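Local coordinates for mannitol dehydrogenase (Pseudomonas fluorescens, PDB 1LJ8), which probably catalyses the NAD-dependent interconversion of D-mannitol and D-fructose, as an NAD-binding long-chain dehydrogenase, at residues H41-T46 / W58-V63; I124-L129 / D268-G273; T185-D190 / W264-K269. All blocks are in the same frame, centred on the assembly; numbering follows the deposited sequence.

In the fold
All three contacts lie in the NAD-binding Rossmann domain and reach its main sheet. Interaction 1 packs helix 42-50 on strand 59-64, about 11 Å from NAD at the side chain of A43. Its centre is about 12 Å from that of interaction 2, and the two touch where R125 NH1 lies 3.3 Å from W58 CZ2. Interactions 2 and 3 are closer, centres about 8 Å apart: strands 126-129 and 185-188 are sheet neighbours, and D268 and K269 belong to both. Interaction 3 reaches the cofactor directly through D190, and W264 ties it back to interaction 1, its CG 3.4 Å from H41 CE1.

Interaction 1: H41-T46 / W58-V63; sequences HQAYYT and WSICGV
A43 and T46 of helix 42-50 rest on I60 of strand 59-64 and W58 just before it. This is the helix-on-strand packing of a beta-alpha-beta unit of the Rossmann domain, whose other strand, 27-32, runs parallel beside 59-64. I60 carries the apolar half. With CG1 anti to its carbonyl carbon (chi1 -64°) and the chain extended beyond it, only the terminal methyl meets the helix, I60 CD1 lying 3.7 Å from A43 CA and 3.9 Å from A43 CB. The small alanine thus lets the methyl reach the helix backbone, and I102 of strand 96-107 touches both residues. T46 divides its two branches. CG2, anti to the backbone N, ends 3.5 Å from W58 O, a buried carbonyl oxygen with no partner in the model. OG1 turns back along its own helix and donates to Q42 O at 2.8 Å, while T46 N reaches the same oxygen from the opposite face of the carbonyl plane, so two donors grip it; OG1 also pairs with W277 NE1. The W58 indole leads away from the helix, towards R125. At the helix N-cap, H41 NE2 is hydrogen-bonded to Q263 O, and H41 ND1 accepts from Q42 NE2 at 3.0 Å (164° at the hydrogen), the donor tilted 25° from the imidazole plane.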
loop_
_atom_site.group_PDB
_atom_site.type_symbol
_atom_site.label_atom_id
_atom_site.label_comp_id
_atom_site.label_asym_id
_atom_site.label_seq_id
_atom_site.Cartn_x
_atom_site.Cartn_y
_atom_site.Cartn_z
ATOM N N HIS A 41 -8.724 -7.233 0.051
ATOM C CA HIS A 41 -9.572 -6.100 -0.323
ATOM C C HIS A 41 -10.229 -6.280 -1.677
ATOM O O HIS A 41 -11.378 -6.676 -1.728
ATOM C CB HIS A 41 -8.698 -4.822 -0.240
ATOM C CG HIS A 41 -9.449 -3.538 -0.417
ATOM N ND1 HIS A 41 -9.585 -2.930 -1.643
ATOM C CD2 HIS A 41 -10.101 -2.749 0.484
ATOM C CE1 HIS A 41 -10.292 -1.813 -1.499
ATOM N NE2 HIS A 41 -10.624 -1.688 -0.218
ATOM N N GLN A 42 -9.529 -6.038 -2.783
ATOM C CA GLN A 42 -10.209 -6.223 -4.074
ATOM C C GLN A 42 -10.671 -7.653 -4.336
ATOM O O GLN A 42 -11.794 -7.867 -4.836
ATOM C CB GLN A 42 -9.307 -5.803 -5.259
ATOM C CG GLN A 42 -8.791 -4.342 -5.181
ATOM C CD GLN A 42 -7.402 -4.292 -4.568
ATOM O OE1 GLN A 42 -6.438 -4.793 -5.164
ATOM N NE2 GLN A 42 -7.289 -3.710 -3.367
ATOM N N ALA A 43 -9.831 -8.655 -4.045
ATOM C CA ALA A 43 -10.280 -10.035 -4.307
ATOM C C ALA A 43 -11.433 -10.401 -3.337
ATOM O O ALA A 43 -12.344 -11.173 -3.683
ATOM C CB ALA A 43 -9.105 -11.030 -4.135
ATOM N N TYR A 44 -11.366 -9.847 -2.130
ATOM C CA TYR A 44 -12.412 -10.070 -1.124
ATOM C C TYR A 44 -13.785 -9.551 -1.653
ATOM O O TYR A 44 -14.785 -10.274 -1.649
ATOM C CB TYR A 44 -12.022 -9.309 0.143
ATOM C CG TYR A 44 -13.128 -9.166 1.171
ATOM C CD1 TYR A 44 -13.517 -10.247 1.965
ATOM C CD2 TYR A 44 -13.793 -7.955 1.315
ATOM C CE1 TYR A 44 -14.576 -10.108 2.897
ATOM C CE2 TYR A 44 -14.846 -7.806 2.243
ATOM C CZ TYR A 44 -15.217 -8.899 3.019
ATOM O OH TYR A 44 -16.240 -8.755 3.942
ATOM N N TYR A 45 -13.845 -8.293 -2.098
ATOM C CA TYR A 45 -15.131 -7.763 -2.591
ATOM C C TYR A 45 -15.602 -8.478 -3.849
ATOM O O TYR A 45 -16.783 -8.697 -4.041
ATOM C CB TYR A 45 -15.020 -6.273 -2.892
ATOM C CG TYR A 45 -15.043 -5.369 -1.671
ATOM C CD1 TYR A 45 -13.901 -4.671 -1.272
ATOM C CD2 TYR A 45 -16.246 -5.133 -0.982
ATOM C CE1 TYR A 45 -13.938 -3.754 -0.224
ATOM C CE2 TYR A 45 -16.306 -4.206 0.044
ATOM C CZ TYR A 45 -15.143 -3.518 0.424
ATOM O OH TYR A 45 -15.178 -2.587 1.435
ATOM N N THR A 46 -14.676 -8.843 -4.727
ATOM C CA THR A 46 -15.072 -9.520 -5.942
ATOM C C THR A 46 -15.648 -10.913 -5.627
ATOM O O THR A 46 -16.636 -11.329 -6.218
ATOM C CB THR A 46 -13.876 -9.602 -6.906
ATOM O OG1 THR A 46 -13.385 -8.265 -7.128
ATOM C CG2 THR A 46 -14.330 -10.226 -8.222
ATOM N N TRP A 58 -15.832 -11.775 -13.776
ATOM C CA TRP A 58 -14.844 -10.798 -13.291
ATOM C C TRP A 58 -13.764 -11.438 -12.407
ATOM O O TRP A 58 -13.261 -10.837 -11.450
ATOM C CB TRP A 58 -15.549 -9.662 -12.538
ATOM C CG TRP A 58 -16.278 -8.742 -13.510
ATOM C CD1 TRP A 58 -17.637 -8.684 -13.742
ATOM C CD2 TRP A 58 -15.692 -7.734 -14.322
ATOM N NE1 TRP A 58 -17.919 -7.675 -14.660
ATOM C CE2 TRP A 58 -16.743 -7.077 -15.020
ATOM C CE3 TRP A 58 -14.374 -7.305 -14.530
ATOM C CZ2 TRP A 58 -16.513 -5.997 -15.919
ATOM C CZ3 TRP A 58 -14.139 -6.230 -15.427
ATOM C CH2 TRP A 58 -15.218 -5.586 -16.111
ATOM N N SER A 59 -13.424 -12.681 -12.739
ATOM C CA SER A 59 -12.346 -13.359 -12.021
ATOM C C SER A 59 -11.045 -12.598 -12.230
ATOM O O SER A 59 -10.862 -11.892 -13.216
ATOM C CB SER A 59 -12.155 -14.787 -12.564
ATOM O OG SER A 59 -11.194 -15.502 -11.773
ATOM N N ILE A 60 -10.120 -12.767 -11.290
ATOM C CA ILE A 60 -8.840 -12.081 -11.344
ATOM C C ILE A 60 -7.687 -12.980 -11.795
ATOM O O ILE A 60 -7.541 -14.121 -11.326
ATOM C CB ILE A 60 -8.498 -11.560 -9.932
ATOM C CG1 ILE A 60 -9.534 -10.506 -9.517
ATOM C CG2 ILE A 60 -7.049 -10.971 -9.869
ATOM C CD1 ILE A 60 -9.652 -10.419 -7.916
ATOM N N CYS A 61 -6.883 -12.471 -12.728
ATOM C CA CYS A 61 -5.654 -13.163 -13.135
ATOM C C CYS A 61 -4.538 -12.343 -12.469
ATOM O O CYS A 61 -4.321 -11.152 -12.802
ATOM C CB CYS A 61 -5.458 -13.141 -14.672
ATOM S SG CYS A 61 -3.934 -14.095 -15.104
ATOM N N GLY A 62 -3.853 -12.936 -11.488
ATOM C CA GLY A 62 -2.743 -12.219 -10.852
ATOM C C GLY A 62 -1.587 -12.041 -11.841
ATOM O O GLY A 62 -1.493 -12.806 -12.826
ATOM N N VAL A 63 -0.721 -11.059 -11.578
ATOM C CA VAL A 63 0.431 -10.765 -12.435
ATOM C C VAL A 63 1.591 -10.416 -11.503
ATOM O O VAL A 63 1.471 -9.507 -10.660
ATOM C CB VAL A 63 0.149 -9.548 -13.340
ATOM C CG1 VAL A 63 1.461 -9.106 -14.066
ATOM C CG2 VAL A 63 -0.910 -9.891 -14.368
#

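Interaction 2: I124-L129 / D268-G273; sequences IRIVSL and DKFVNG
The F270 ring and the N272 amide receive two consecutive side chains, I126 and R125. I126 CG1 meets the phenyl ring at its edge, in the ring plane, and CD1 comes in obliquely, with I126 CD1 3.8 Å from F270 CE2. R125 CG lies over one face of the N272 amide, almost equally far from N272 CG, OD1 and ND2 (3.6 Å to ND2). The two side chains cross at about a right angle, and the guanidinium plane stands 69° from the amide.

N272 takes this place because its CG is anti to the backbone N (chi1 -159°), while its own carbonyl oxygen packs on the aliphatic stem of the arginine, R125 CB being 3.3 Å from N272 O. The R125 chain then bends, carrying its charged end away to E123 O, to a salt bridge with D57 and to a cation-pi contact with W58. One water joins the two backbones: it donates to R125 O at 2.7 Å and to G273 O at 2.8 Å and accepts from N272 N at 3.0 Å. Were N272 an alanine, R125 CG would probably lose the amide it lies on, with a gap opened there, and A183 O its weak bond from ND2.

Strand 126-129 runs between strands 27-32 and 185-188 of the Rossmann sheet. The loop 268-273 closes over its start, with F270 reaching T185 and M187 of strand 185-188 and N272 touching R176 of helix 165-178.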
loop_
_atom_site.group_PDB
_atom_site.type_symbol
_atom_site.label_atom_id
_atom_site.label_comp_id
_atom_site.label_asym_id
_atom_site.label_seq_id
_atom_site.Cartn_x
_atom_site.Cartn_y
_atom_site.Cartn_z
ATOM N N ILE A 124 -10.146 -9.193 -20.528
ATOM C CA ILE A 124 -9.525 -8.391 -19.456
ATOM C C ILE A 124 -9.922 -6.946 -19.711
ATOM O O ILE A 124 -9.496 -6.312 -20.681
ATOM C CB ILE A 124 -7.982 -8.537 -19.449
ATOM C CG1 ILE A 124 -7.639 -10.004 -19.156
ATOM C CG2 ILE A 124 -7.336 -7.554 -18.437
ATOM C CD1 ILE A 124 -8.136 -10.474 -17.770
ATOM N N ARG A 125 -10.721 -6.424 -18.788
ATOM C CA ARG A 125 -11.288 -5.066 -18.928
ATOM C C ARG A 125 -10.796 -4.061 -17.902
ATOM O O ARG A 125 -11.045 -2.858 -18.050
ATOM C CB ARG A 125 -12.835 -5.145 -18.881
ATOM C CG ARG A 125 -13.476 -5.781 -20.149
ATOM C CD ARG A 125 -14.803 -6.488 -19.803
ATOM N NE ARG A 125 -14.518 -7.796 -19.232
ATOM C CZ ARG A 125 -15.374 -8.584 -18.575
ATOM N NH1 ARG A 125 -16.627 -8.206 -18.361
ATOM N NH2 ARG A 125 -14.969 -9.788 -18.176
ATOM N N ILE A 126 -10.109 -4.566 -16.878
ATOM C CA ILE A 126 -9.519 -3.693 -15.851
ATOM C C ILE A 126 -8.148 -4.271 -15.520
ATOM O O ILE A 126 -8.022 -5.509 -15.360
ATOM C CB ILE A 126 -10.341 -3.726 -14.519
ATOM C CG1 ILE A 126 -11.690 -3.014 -14.703
ATOM C CG2 ILE A 126 -9.540 -3.003 -13.393
ATOM C CD1 ILE A 126 -12.686 -3.383 -13.572
ATOM N N VAL A 127 -7.131 -3.406 -15.474
ATOM C CA VAL A 127 -5.779 -3.793 -15.000
ATOM C C VAL A 127 -5.674 -3.005 -13.664
ATOM O O VAL A 127 -5.650 -1.766 -13.658
ATOM C CB VAL A 127 -4.638 -3.343 -15.962
ATOM C CG1 VAL A 127 -3.235 -3.667 -15.312
ATOM C CG2 VAL A 127 -4.762 -4.150 -17.274
ATOM N N SER A 128 -5.663 -3.732 -12.546
ATOM C CA SER A 128 -5.570 -3.111 -11.244
ATOM C C SER A 128 -4.155 -3.226 -10.691
ATOM O O SER A 128 -3.367 -4.109 -11.087
ATOM C CB SER A 128 -6.592 -3.719 -10.286
ATOM O OG SER A 128 -6.486 -5.131 -10.282
ATOM N N LEU A 129 -3.843 -2.336 -9.746
ATOM C CA LEU A 129 -2.505 -2.274 -9.192
ATOM C C LEU A 129 -2.341 -2.203 -7.679
ATOM O O LEU A 129 -3.048 -1.435 -7.017
ATOM C CB LEU A 129 -1.785 -0.988 -9.722
ATOM C CG LEU A 129 -1.854 -0.598 -11.228
ATOM C CD1 LEU A 129 -1.284 0.840 -11.462
ATOM C CD2 LEU A 129 -1.066 -1.663 -12.045
ATOM N N ASP A 268 -16.370 6.411 -10.232
ATOM C CA ASP A 268 -16.905 5.523 -11.262
ATOM C C ASP A 268 -16.459 5.922 -12.658
ATOM O O ASP A 268 -17.258 6.433 -13.469
ATOM C CB ASP A 268 -18.433 5.512 -11.171
ATOM C CG ASP A 268 -19.059 4.260 -11.775
ATOM O OD1 ASP A 268 -18.359 3.439 -12.413
ATOM O OD2 ASP A 268 -20.288 4.108 -11.627
ATOM N N LYS A 269 -15.188 5.647 -12.946
ATOM C CA LYS A 269 -14.564 6.016 -14.219
ATOM C C LYS A 269 -13.942 4.780 -14.841
ATOM O O LYS A 269 -12.730 4.561 -14.709
ATOM C CB LYS A 269 -13.471 7.057 -13.954
ATOM C CG LYS A 269 -13.954 8.378 -13.395
ATOM C CD LYS A 269 -12.776 9.322 -13.063
ATOM C CE LYS A 269 -13.280 10.593 -12.403
ATOM N NZ LYS A 269 -12.093 11.436 -11.984
ATOM N N PHE A 270 -14.766 3.974 -15.517
ATOM C CA PHE A 270 -14.304 2.714 -16.120
ATOM C C PHE A 270 -14.710 2.750 -17.582
ATOM O O PHE A 270 -15.899 2.829 -17.894
ATOM C CB PHE A 270 -14.959 1.528 -15.398
ATOM C CG PHE A 270 -14.462 1.333 -14.002
ATOM C CD1 PHE A 270 -14.868 2.195 -12.969
ATOM C CD2 PHE A 270 -13.485 0.378 -13.727
ATOM C CE1 PHE A 270 -14.294 2.118 -11.696
ATOM C CE2 PHE A 270 -12.912 0.288 -12.485
ATOM C CZ PHE A 270 -13.300 1.163 -11.441
ATOM N N VAL A 271 -13.720 2.673 -18.470
ATOM C CA VAL A 271 -13.999 2.773 -19.885
ATOM C C VAL A 271 -14.584 1.511 -20.495
ATOM O O VAL A 271 -15.293 1.593 -21.504
ATOM C CB VAL A 271 -12.712 3.117 -20.687
ATOM C CG1 VAL A 271 -12.260 4.546 -20.395
ATOM C CG2 VAL A 271 -11.580 2.156 -20.304
ATOM N N ASN A 272 -14.313 0.368 -19.882
ATOM C CA ASN A 272 -14.718 -0.920 -20.448
ATOM C C ASN A 272 -15.461 -1.801 -19.423
ATOM O O ASN A 272 -15.278 -3.027 -19.387
ATOM C CB ASN A 272 -13.422 -1.624 -20.970
ATOM C CG ASN A 272 -13.680 -2.704 -22.023
ATOM O OD1 ASN A 272 -14.815 -3.038 -22.327
ATOM N ND2 ASN A 272 -12.588 -3.272 -22.581
ATOM N N GLY A 273 -16.281 -1.167 -18.584
ATOM C CA GLY A 273 -17.075 -1.905 -17.610
ATOM C C GLY A 273 -16.395 -2.247 -16.293
ATOM O O GLY A 273 -15.198 -2.014 -16.117
HETATM O O HOH W 1 -12.993 -1.053 -17.566
#

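Interaction 3: T185-D190 / W264-K269; sequences TVMSCD and WVLEDK. With NAD (nicotinamide-adenine-dinucleotide), chain B.
C189 and D190, which follow strand 185-188 at one edge of the Rossmann sheet, belong to the NAD pocket; farther back M187 and T185 pack against W264, L266 and K269. M187 is a selenomethionine, and its meeting with W264 is a Met-aromatic contact at the ring edge. The chain runs extended to SE and bends there (chi3 74°), bringing the methyl close to the indole plane, M187 CE lying 3.7 Å from W264 CZ2. SE is 5.2 Å from the centroid of the six-membered ring, 77° off its normal. L266 CD1 lies over the rim of one indole face. At the other end T185 CG2 lies 3.6 Å from K269 O.

S188 OG accepts from D190 N, an ST turn consistent with a set position for the aspartate. D190 OD1 takes a 2.8 Å hydrogen bond from NAD O2D, a ribose hydroxyl, and another from T132 N, while OD2 is held by I131 N and Y136 OH. The two segments meet mainly through apolar side chains, with one water accepting from W264 NE1 at 2.9 Å and donating weakly to S188 O; beyond them, bonds on both carboxylate oxygens of D190 should fix its rotation towards the nicotinamide ribose.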
loop_
_atom_site.group_PDB
_atom_site.type_symbol
_atom_site.label_atom_id
_atom_site.label_comp_id
_atom_site.label_asym_id
_atom_site.label_seq_id
_atom_site.Cartn_x
_atom_site.Cartn_y
_atom_site.Cartn_z
ATOM N N THR A 185 -9.441 -0.183 -18.158
ATOM C CA THR A 185 -9.292 0.877 -17.169
ATOM C C THR A 185 -8.063 0.458 -16.347
ATOM O O THR A 185 -7.815 -0.749 -16.155
ATOM C CB THR A 185 -10.511 0.886 -16.193
ATOM O OG1 THR A 185 -11.704 1.207 -16.916
ATOM C CG2 THR A 185 -10.312 1.893 -15.060
ATOM N N VAL A 186 -7.274 1.418 -15.897
ATOM C CA VAL A 186 -6.140 1.124 -15.006
ATOM C C VAL A 186 -6.598 1.643 -13.636
ATOM O O VAL A 186 -6.851 2.845 -13.444
ATOM C CB VAL A 186 -4.843 1.804 -15.412
ATOM C CG1 VAL A 186 -3.701 1.310 -14.463
ATOM C CG2 VAL A 186 -4.459 1.363 -16.826
HETATM N N MSE A 187 -6.704 0.704 -12.700
HETATM C CA MSE A 187 -7.253 0.969 -11.369
HETATM C C MSE A 187 -6.234 0.837 -10.252
HETATM O O MSE A 187 -5.996 -0.260 -9.761
HETATM C CB MSE A 187 -8.440 -0.021 -11.170
HETATM C CG MSE A 187 -9.337 0.294 -9.974
HETATM SE SE MSE A 187 -10.750 -1.027 -9.720
HETATM C CE MSE A 187 -9.738 -2.548 -8.993
ATOM N N SER A 188 -5.681 1.962 -9.789
ATOM C CA SER A 188 -4.672 1.928 -8.714
ATOM C C SER A 188 -5.333 1.671 -7.361
ATOM O O SER A 188 -6.334 2.301 -7.030
ATOM C CB SER A 188 -3.954 3.288 -8.597
ATOM O OG SER A 188 -3.038 3.222 -7.492
ATOM N N CYS A 189 -4.758 0.756 -6.597
ATOM C CA CYS A 189 -5.254 0.476 -5.242
ATOM C C CYS A 189 -4.095 0.698 -4.267
ATOM O O CYS A 189 -4.021 0.060 -3.206
ATOM C CB CYS A 189 -5.772 -0.972 -5.139
ATOM S SG CYS A 189 -7.197 -1.227 -6.203
ATOM N N ASP A 190 -3.182 1.605 -4.619
ATOM C CA ASP A 190 -2.075 1.936 -3.717
ATOM C C ASP A 190 -2.339 3.195 -2.885
ATOM O O ASP A 190 -3.192 4.015 -3.225
ATOM C CB ASP A 190 -0.763 2.121 -4.516
ATOM C CG ASP A 190 -0.190 0.774 -5.003
ATOM O OD1 ASP A 190 0.179 -0.031 -4.103
ATOM O OD2 ASP A 190 -0.083 0.550 -6.262
ATOM N N TRP A 264 -14.001 0.753 0.671
ATOM C CA TRP A 264 -13.487 1.059 -0.677
ATOM C C TRP A 264 -14.416 2.152 -1.219
ATOM O O TRP A 264 -15.611 1.922 -1.347
ATOM C CB TRP A 264 -13.630 -0.188 -1.562
ATOM C CG TRP A 264 -12.895 -0.124 -2.877
ATOM C CD1 TRP A 264 -12.164 0.916 -3.371
ATOM C CD2 TRP A 264 -12.808 -1.181 -3.838
ATOM N NE1 TRP A 264 -11.605 0.558 -4.598
ATOM C CE2 TRP A 264 -11.993 -0.722 -4.900
ATOM C CE3 TRP A 264 -13.338 -2.483 -3.901
ATOM C CZ2 TRP A 264 -11.694 -1.521 -6.016
ATOM C CZ3 TRP A 264 -13.043 -3.291 -5.013
ATOM C CH2 TRP A 264 -12.220 -2.800 -6.064
ATOM N N VAL A 265 -13.864 3.327 -1.488
ATOM C CA VAL A 265 -14.661 4.373 -2.106
ATOM C C VAL A 265 -13.936 4.634 -3.447
ATOM O O VAL A 265 -12.734 4.889 -3.458
ATOM C CB VAL A 265 -14.679 5.644 -1.280
ATOM C CG1 VAL A 265 -15.665 6.634 -1.999
ATOM C CG2 VAL A 265 -15.141 5.339 0.162
ATOM N N LEU A 266 -14.676 4.524 -4.541
ATOM C CA LEU A 266 -14.130 4.636 -5.903
ATOM C C LEU A 266 -14.812 5.714 -6.719
ATOM O O LEU A 266 -15.999 5.984 -6.542
ATOM C CB LEU A 266 -14.413 3.328 -6.703
ATOM C CG LEU A 266 -13.462 2.215 -7.088
ATOM C CD1 LEU A 266 -14.215 1.036 -7.727
ATOM C CD2 LEU A 266 -12.395 2.762 -8.010
ATOM N N GLU A 267 -14.065 6.270 -7.664
ATOM C CA GLU A 267 -14.660 7.172 -8.633
ATOM C C GLU A 267 -15.144 6.235 -9.763
ATOM O O GLU A 267 -14.409 5.332 -10.188
ATOM C CB GLU A 267 -13.627 8.164 -9.154
ATOM C CG GLU A 267 -13.275 9.180 -8.071
ATOM C CD GLU A 267 -12.160 10.097 -8.465
ATOM O OE1 GLU A 267 -11.473 9.859 -9.527
ATOM O OE2 GLU A 267 -11.973 11.050 -7.688
ATOM N N ASP A 268 -16.370 6.411 -10.232
ATOM C CA ASP A 268 -16.905 5.523 -11.262
ATOM C C ASP A 268 -16.459 5.922 -12.658
ATOM O O ASP A 268 -17.258 6.433 -13.469
ATOM C CB ASP A 268 -18.433 5.512 -11.171
ATOM C CG ASP A 268 -19.059 4.260 -11.775
ATOM O OD1 ASP A 268 -18.359 3.439 -12.413
ATOM O OD2 ASP A 268 -20.288 4.108 -11.627
ATOM N N LYS A 269 -15.188 5.647 -12.946
ATOM C CA LYS A 269 -14.564 6.016 -14.219
ATOM C C LYS A 269 -13.942 4.780 -14.841
ATOM O O LYS A 269 -12.730 4.561 -14.709
ATOM C CB LYS A 269 -13.471 7.057 -13.954
ATOM C CG LYS A 269 -13.954 8.378 -13.395
ATOM C CD LYS A 269 -12.776 9.322 -13.063
ATOM C CE LYS A 269 -13.280 10.593 -12.403
ATOM N NZ LYS A 269 -12.093 11.436 -11.984
HETATM P PA NAD B . 3.069 -7.136 -0.128
HETATM O O1A NAD B . 4.441 -6.963 0.277
HETATM O O2A NAD B . 2.228 -8.284 0.315
HETATM O O5B NAD B . 2.965 -7.161 -1.721
HETATM C C5B NAD B . 3.546 -6.071 -2.502
HETATM C C4B NAD B . 3.330 -6.605 -3.932
HETATM O O4B NAD B . 3.835 -5.554 -4.856
HETATM C C3B NAD B . 4.198 -7.847 -4.343
HETATM O O3B NAD B . 3.387 -8.622 -5.245
HETATM C C2B NAD B . 5.422 -7.208 -5.014
HETATM O O2B NAD B . 6.101 -8.093 -5.896
HETATM C C1B NAD B . 4.765 -6.084 -5.793
HETATM N N9A NAD B . 5.631 -5.018 -6.186
HETATM C C8A NAD B . 6.557 -4.284 -5.474
HETATM N N7A NAD B . 7.127 -3.350 -6.201
HETATM C C5A NAD B . 6.537 -3.489 -7.449
HETATM C C6A NAD B . 6.749 -2.744 -8.614
HETATM N N6A NAD B . 7.582 -1.709 -8.740
HETATM N N1A NAD B . 6.035 -3.101 -9.749
HETATM C C2A NAD B . 5.127 -4.159 -9.732
HETATM N N3A NAD B . 4.884 -4.899 -8.581
HETATM C C4A NAD B . 5.629 -4.515 -7.462
HETATM O O3 NAD B . 2.344 -5.774 0.241
HETATM P PN NAD B . 0.805 -5.440 0.562
HETATM O O1N NAD B . 0.596 -5.507 2.012
HETATM O O2N NAD B . -0.015 -6.308 -0.288
HETATM O O5D NAD B . 0.701 -3.916 0.172
HETATM C C5D NAD B . 0.845 -3.583 -1.202
HETATM C C4D NAD B . 0.328 -2.218 -1.336
HETATM O O4D NAD B . -1.102 -2.110 -1.177
HETATM C C3D NAD B . 0.934 -1.096 -0.418
HETATM O O3D NAD B . 2.227 -0.683 -0.845
HETATM C C2D NAD B . -0.144 -0.031 -0.411
HETATM O O2D NAD B . 0.024 0.884 -1.486
HETATM C C1D NAD B . -1.453 -0.851 -0.538
HETATM N N1N NAD B . -2.153 -1.085 0.740
HETATM C C2N NAD B . -1.745 -1.995 1.732
HETATM C C3N NAD B . -2.454 -2.026 2.905
HETATM C C7N NAD B . -1.996 -2.991 4.015
HETATM O O7N NAD B . -2.521 -2.854 5.130
HETATM N N7N NAD B . -1.035 -3.867 3.810
HETATM C C4N NAD B . -3.599 -1.120 3.133
HETATM C C5N NAD B . -3.993 -0.240 2.079
HETATM C C6N NAD B . -3.272 -0.201 0.852
HETATM O O HOH W 2 -9.508 1.193 -6.474
#